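Side-chain contacts in alpha-galactosidase (Umbelopsis vinacea, PDB 3A5V), which hydrolytically releases terminal, non-reducing alpha-D-galactose residues from galactosides, as a tetrameric, N-glycosylated glycoside hydrolase of family 27: residues D30-I35 with N46-D51; S38-L43 with T275-T280. All coordinates share one frame; numbering follows the deposited sequence.

Contact 1 (D30-I35 with N46-D51); sequences DAAKAI and NYVIID
Val-48 holds its CG1 methyl anti to the backbone N (chi1 176°), and this turns the other branch, CG2, toward the helix 25-38, where Ile-35 and Ala-32 both meet it. Ile-35 supplies the longer arm: CG1 lies beside its own backbone N, and the chain then runs on extended (chi2 161°), carrying CD1 to 4.0 Å from Val-48 CG2. The two side chains pass at a slant, with a terminal methyl against a branch methyl. One helical turn back, the short Ala-32 offers its CB to the same methyl, with Ala-32 CB and Val-48 CG2 4.1 Å apart. A single valine branch thus bears on two helix residues spaced three apart. Helix 25-38 lies in the beta-alpha-beta crossover that links strand 11-14 to its parallel neighbour 47-49 in the beta/alpha barrel. Trp-13 on that first strand touches both Ile-35 and Val-48, while Leu-86 and Leu-88 cover Ala-32. Between the two segments the contact is methyl packing without a hydrogen bond, extended by Ile-28 of the same helix, which also touches Val-48. This chemistry is consistent with a hydrophobic helix-strand interface held by close packing and burial.

Contact 2 (S38-L43 with T275-T280); sequences SGLKDL and TNITNT. With NAG (2-acetamido-2-deoxy-beta-D-glucopyranose), chain C.
Ser-38 OG, which lies 4.0 Å from Ile-277 CD1, is gripped from several sides: it hydrogen-bonds to Ala-34 O, more weakly to Ile-35 O, and accepts a weak, nearly straight bond from Leu-40 N (N to Ser-38 OG 3.4 Å, 163°). These bonds tie the hydroxyl to the end of its own helix, where Gly-39 takes a positive phi, and across the contact Ser-38 gives its carbon instead, CB lying 3.9 Å from Ile-277 CD1. The closest approach is that of Leu-40 CD1 to Ile-277 CD1, 3.7 Å, two extended chains reaching toward each other tip to tip. Ile-277 gets there because CD1 runs on anti to CA (chi2 174°). The preceding residue, Asn-276, carries an N-linked sugar, its ND2 bonded to NAG C1 at 1.4 Å. Consecutive residues of one loop thus send an isoleucine to the protein and a glycan the other way. That loop follows barrel strand 268-270 and leads into helix 279-285, N-capped by Thr-278 through Thr-281 N. Leu-40 rests on Ile-285, so the short helix 40-43 packs on helix 279-285 and, through Leu-43 on Lys-288 and Ile-291, on helix 288-294.

Read together, the two contacts follow one helix, 25-38, from its flank to its end. Contact 1 is core: all its touching residues are buried, and a helix face meets a strand close in sequence. Contact 2 is only partly buried and joins regions more than 230 residues apart, near the place where the barrel closes on itself. Both are apolar across the interface; in contact 2 the nearby polar group, Ser-38 OG, is bonded to its own helix end, and a glycan stands beside the apolar patch, in keeping with its partly buried place. The contacts also touch directly: Ile-35 O lies 3.0 Å from Lys-41 N, a probable hydrogen bond, and Ala-34 packs on Thr-275.

Contact 1 (D30-I35 with N46-D51)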
loop_
_atom_site.group_PDB
_atom_site.type_symbol
_atom_site.label_atom_id
_atom_site.label_comp_id
_atom_site.label_asym_id
_atom_site.label_seq_id
_atom_site.Cartn_x
_atom_site.Cartn_y
_atom_site.Cartn_z
ATOM N N ASP A 30 -28.824 22.830 -29.092
ATOM C CA ASP A 30 -29.383 23.927 -28.298
ATOM C C ASP A 30 -28.428 24.427 -27.207
ATOM O O ASP A 30 -28.359 25.625 -26.936
ATOM C CB ASP A 30 -30.705 23.529 -27.652
ATOM C CG ASP A 30 -31.842 23.427 -28.650
ATOM O OD1 ASP A 30 -31.670 23.866 -29.806
ATOM O OD2 ASP A 30 -32.919 22.896 -28.265
ATOM N N ALA A 31 -27.706 23.505 -26.573
ATOM C CA ALA A 31 -26.716 23.886 -25.553
ATOM C C ALA A 31 -25.539 24.656 -26.189
ATOM O O ALA A 31 -25.078 25.645 -25.620
ATOM C CB ALA A 31 -26.222 22.675 -24.823
ATOM N N ALA A 32 -25.066 24.199 -27.354
ATOM C CA ALA A 32 -23.955 24.874 -28.056
ATOM C C ALA A 32 -24.351 26.299 -28.437
ATOM O O ALA A 32 -23.537 27.227 -28.311
ATOM C CB ALA A 32 -23.508 24.080 -29.291
ATOM N N LYS A 33 -25.603 26.474 -28.882
ATOM C CA LYS A 33 -26.116 27.804 -29.236
ATOM C C LYS A 33 -26.263 28.700 -28.016
ATOM O O LYS A 33 -25.989 29.896 -28.084
ATOM C CB LYS A 33 -27.430 27.692 -30.032
ATOM C CG LYS A 33 -27.169 27.116 -31.445
ATOM C CD LYS A 33 -28.443 26.902 -32.290
ATOM C CE LYS A 33 -28.034 26.186 -33.598
ATOM N NZ LYS A 33 -29.203 25.903 -34.474
ATOM N N ALA A 34 -26.675 28.121 -26.890
ATOM C CA ALA A 34 -26.724 28.853 -25.621
ATOM C C ALA A 34 -25.318 29.262 -25.121
ATOM O O ALA A 34 -25.119 30.389 -24.665
ATOM C CB ALA A 34 -27.465 28.006 -24.563
ATOM N N ILE A 35 -24.356 28.339 -25.205
ATOM C CA ILE A 35 -22.945 28.621 -24.903
ATOM C C ILE A 35 -22.430 29.815 -25.725
ATOM O O ILE A 35 -21.849 30.745 -25.161
ATOM C CB ILE A 35 -22.063 27.352 -25.064
ATOM C CG1 ILE A 35 -22.346 26.355 -23.924
ATOM C CG2 ILE A 35 -20.530 27.690 -25.084
ATOM C CD1 ILE A 35 -21.900 24.911 -24.227
ATOM N N ASN A 46 -15.058 26.809 -24.791
ATOM C CA ASN A 46 -15.232 26.565 -26.213
ATOM C C ASN A 46 -15.409 25.101 -26.587
ATOM O O ASN A 46 -15.780 24.815 -27.723
ATOM C CB ASN A 46 -14.132 27.265 -27.044
ATOM C CG ASN A 46 -12.754 26.599 -26.901
ATOM O OD1 ASN A 46 -12.017 26.443 -27.891
ATOM N ND2 ASN A 46 -12.425 26.170 -25.703
ATOM N N TYR A 47 -15.162 24.172 -25.642
ATOM C CA TYR A 47 -15.378 22.745 -25.919
ATOM C C TYR A 47 -16.805 22.301 -25.539
ATOM O O TYR A 47 -17.272 22.567 -24.430
ATOM C CB TYR A 47 -14.335 21.865 -25.204
ATOM C CG TYR A 47 -12.937 21.899 -25.806
ATOM C CD1 TYR A 47 -12.621 21.130 -26.933
ATOM C CD2 TYR A 47 -11.926 22.676 -25.220
ATOM C CE1 TYR A 47 -11.343 21.165 -27.493
ATOM C CE2 TYR A 47 -10.650 22.730 -25.766
ATOM C CZ TYR A 47 -10.356 21.958 -26.892
ATOM O OH TYR A 47 -9.088 21.985 -27.413
ATOM N N VAL A 48 -17.493 21.638 -26.467
ATOM C CA VAL A 48 -18.808 21.029 -26.198
ATOM C C VAL A 48 -18.586 19.517 -26.202
ATOM O O VAL A 48 -18.341 18.906 -27.248
ATOM C CB VAL A 48 -19.897 21.417 -27.260
ATOM C CG1 VAL A 48 -21.244 20.661 -26.974
ATOM C CG2 VAL A 48 -20.124 22.954 -27.289
ATOM N N ILE A 49 -18.658 18.917 -25.024
ATOM C CA ILE A 49 -18.223 17.530 -24.853
ATOM C C ILE A 49 -19.423 16.631 -24.693
ATOM O O ILE A 49 -20.214 16.796 -23.763
ATOM C CB ILE A 49 -17.257 17.388 -23.631
ATOM C CG1 ILE A 49 -16.024 18.294 -23.821
ATOM C CG2 ILE A 49 -16.838 15.917 -23.438
ATOM C CD1 ILE A 49 -15.438 18.834 -22.502
ATOM N N ILE A 50 -19.564 15.682 -25.620
ATOM C CA ILE A 50 -20.651 14.714 -25.586
ATOM C C ILE A 50 -20.193 13.582 -24.665
ATOM O O ILE A 50 -19.188 12.912 -24.958
ATOM C CB ILE A 50 -20.953 14.162 -27.025
ATOM C CG1 ILE A 50 -21.361 15.315 -27.974
ATOM C CG2 ILE A 50 -21.983 13.013 -26.982
ATOM C CD1 ILE A 50 -21.464 14.885 -29.478
ATOM N N ASP A 51 -20.901 13.387 -23.550
ATOM C CA ASP A 51 -20.475 12.391 -22.555
ATOM C C ASP A 51 -21.027 10.990 -22.909
ATOM O O ASP A 51 -21.290 10.712 -24.080
ATOM C CB ASP A 51 -20.864 12.835 -21.130
ATOM C CG ASP A 51 -19.963 12.219 -20.069
ATOM O OD1 ASP A 51 -18.796 12.661 -19.960
ATOM O OD2 ASP A 51 -20.423 11.282 -19.364
#

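Contact 2 (S38-L43 with T275-T280)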
loop_
_atom_site.group_PDB
_atom_site.type_symbol
_atom_site.label_atom_id
_atom_site.label_comp_id
_atom_site.label_asym_id
_atom_site.label_seq_id
_atom_site.Cartn_x
_atom_site.Cartn_y
_atom_site.Cartn_z
ATOM N N SER A 38 -24.889 33.177 -24.857
ATOM C CA SER A 38 -24.780 33.695 -23.489
ATOM C C SER A 38 -23.481 34.446 -23.241
ATOM O O SER A 38 -23.361 35.138 -22.233
ATOM C CB SER A 38 -24.860 32.547 -22.479
ATOM O OG SER A 38 -23.749 31.678 -22.650
ATOM N N GLY A 39 -22.495 34.271 -24.116
ATOM C CA GLY A 39 -21.174 34.869 -23.901
ATOM C C GLY A 39 -20.119 33.901 -23.365
ATOM O O GLY A 39 -18.937 34.253 -23.287
ATOM N N LEU A 40 -20.534 32.692 -22.993
ATOM C CA LEU A 40 -19.605 31.691 -22.454
ATOM C C LEU A 40 -18.503 31.339 -23.445
ATOM O O LEU A 40 -17.342 31.225 -23.062
ATOM C CB LEU A 40 -20.355 30.421 -22.001
ATOM C CG LEU A 40 -21.229 30.569 -20.737
ATOM C CD1 LEU A 40 -22.060 29.327 -20.484
ATOM C CD2 LEU A 40 -20.401 30.904 -19.478
ATOM N N LYS A 41 -18.865 31.179 -24.722
ATOM C CA LYS A 41 -17.865 30.925 -25.743
ATOM C C LYS A 41 -16.733 31.961 -25.735
ATOM O O LYS A 41 -15.544 31.601 -25.705
ATOM C CB LYS A 41 -18.498 30.852 -27.147
ATOM C CG LYS A 41 -17.427 30.751 -28.241
ATOM C CD LYS A 41 -18.052 30.712 -29.647
ATOM C CE LYS A 41 -18.646 32.045 -30.025
ATOM N NZ LYS A 41 -18.850 32.069 -31.518
ATOM N N ASP A 42 -17.097 33.240 -25.775
ATOM C CA ASP A 42 -16.096 34.292 -25.854
ATOM C C ASP A 42 -15.314 34.469 -24.548
ATOM O O ASP A 42 -14.222 35.030 -24.559
ATOM C CB ASP A 42 -16.728 35.609 -26.296
ATOM C CG ASP A 42 -17.256 35.549 -27.738
ATOM O OD1 ASP A 42 -16.618 34.920 -28.605
ATOM O OD2 ASP A 42 -18.321 36.125 -27.981
ATOM N N LEU A 43 -15.870 33.990 -23.433
ATOM C CA LEU A 43 -15.119 33.949 -22.165
ATOM C C LEU A 43 -14.021 32.876 -22.160
ATOM O O LEU A 43 -13.085 32.940 -21.361
ATOM C CB LEU A 43 -16.068 33.768 -20.981
ATOM C CG LEU A 43 -16.943 34.990 -20.667
ATOM C CD1 LEU A 43 -18.156 34.582 -19.842
ATOM C CD2 LEU A 43 -16.168 36.089 -19.957
ATOM N N THR A 275 -28.701 26.441 -20.706
ATOM C CA THR A 275 -29.873 26.989 -21.415
ATOM C C THR A 275 -30.713 27.943 -20.556
ATOM O O THR A 275 -31.574 28.661 -21.070
ATOM C CB THR A 275 -30.785 25.876 -22.013
ATOM O OG1 THR A 275 -31.329 25.075 -20.958
ATOM C CG2 THR A 275 -29.998 25.000 -23.006
ATOM N N ASN A 276 -30.474 27.933 -19.249
ATOM C CA ASN A 276 -31.140 28.854 -18.336
ATOM C C ASN A 276 -30.141 29.158 -17.224
ATOM O O ASN A 276 -30.059 28.435 -16.245
ATOM C CB ASN A 276 -32.444 28.246 -17.798
ATOM C CG ASN A 276 -33.264 29.233 -16.973
ATOM O OD1 ASN A 276 -32.771 30.277 -16.544
ATOM N ND2 ASN A 276 -34.533 28.902 -16.764
ATOM N N ILE A 277 -29.359 30.212 -17.427
ATOM C CA ILE A 277 -28.270 30.565 -16.528
ATOM C C ILE A 277 -28.745 31.728 -15.661
ATOM O O ILE A 277 -28.962 32.825 -16.177
ATOM C CB ILE A 277 -26.984 30.973 -17.311
ATOM C CG1 ILE A 277 -26.627 29.933 -18.396
ATOM C CG2 ILE A 277 -25.803 31.193 -16.348
ATOM C CD1 ILE A 277 -25.445 30.345 -19.308
ATOM N N THR A 278 -28.913 31.488 -14.359
ATOM C CA THR A 278 -29.353 32.542 -13.433
ATOM C C THR A 278 -28.238 33.575 -13.223
ATOM O O THR A 278 -27.057 33.298 -13.469
ATOM C CB THR A 278 -29.715 31.992 -12.031
ATOM O OG1 THR A 278 -28.538 31.411 -11.446
ATOM C CG2 THR A 278 -30.842 30.944 -12.109
ATOM N N ASN A 279 -28.622 34.754 -12.740
ATOM C CA ASN A 279 -27.659 35.801 -12.386
ATOM C C ASN A 279 -26.649 35.315 -11.351
ATOM O O ASN A 279 -25.469 35.664 -11.421
ATOM C CB ASN A 279 -28.384 37.055 -11.879
ATOM C CG ASN A 279 -29.039 37.842 -13.006
ATOM O OD1 ASN A 279 -28.790 37.588 -14.189
ATOM N ND2 ASN A 279 -29.860 38.812 -12.644
ATOM N N THR A 280 -27.113 34.494 -10.411
ATOM C CA THR A 280 -26.223 33.939 -9.394
ATOM C C THR A 280 -25.126 33.053 -10.022
ATOM O O THR A 280 -23.959 33.109 -9.610
ATOM C CB THR A 280 -27.065 33.110 -8.397
ATOM O OG1 THR A 280 -28.237 33.861 -8.042
ATOM C CG2 THR A 280 -26.280 32.772 -7.134
HETATM C C1 NAG C . -35.199 29.923 -15.999
HETATM C C2 NAG C . -36.656 29.750 -16.456
HETATM C C3 NAG C . -37.683 30.403 -15.528
HETATM C C4 NAG C . -37.318 30.365 -14.035
HETATM C C5 NAG C . -35.808 30.618 -13.828
HETATM C C6 NAG C . -35.330 30.518 -12.378
HETATM C C7 NAG C . -37.536 29.746 -18.722
HETATM C C8 NAG C . -37.736 30.542 -19.973
HETATM N N2 NAG C . -36.840 30.340 -17.765
HETATM O O3 NAG C . -38.940 29.787 -15.767
HETATM O O4 NAG C . -38.112 31.329 -13.358
HETATM O O5 NAG C . -35.058 29.702 -14.608
HETATM O O6 NAG C . -35.329 29.171 -11.945
HETATM O O7 NAG C . -38.000 28.613 -18.623
#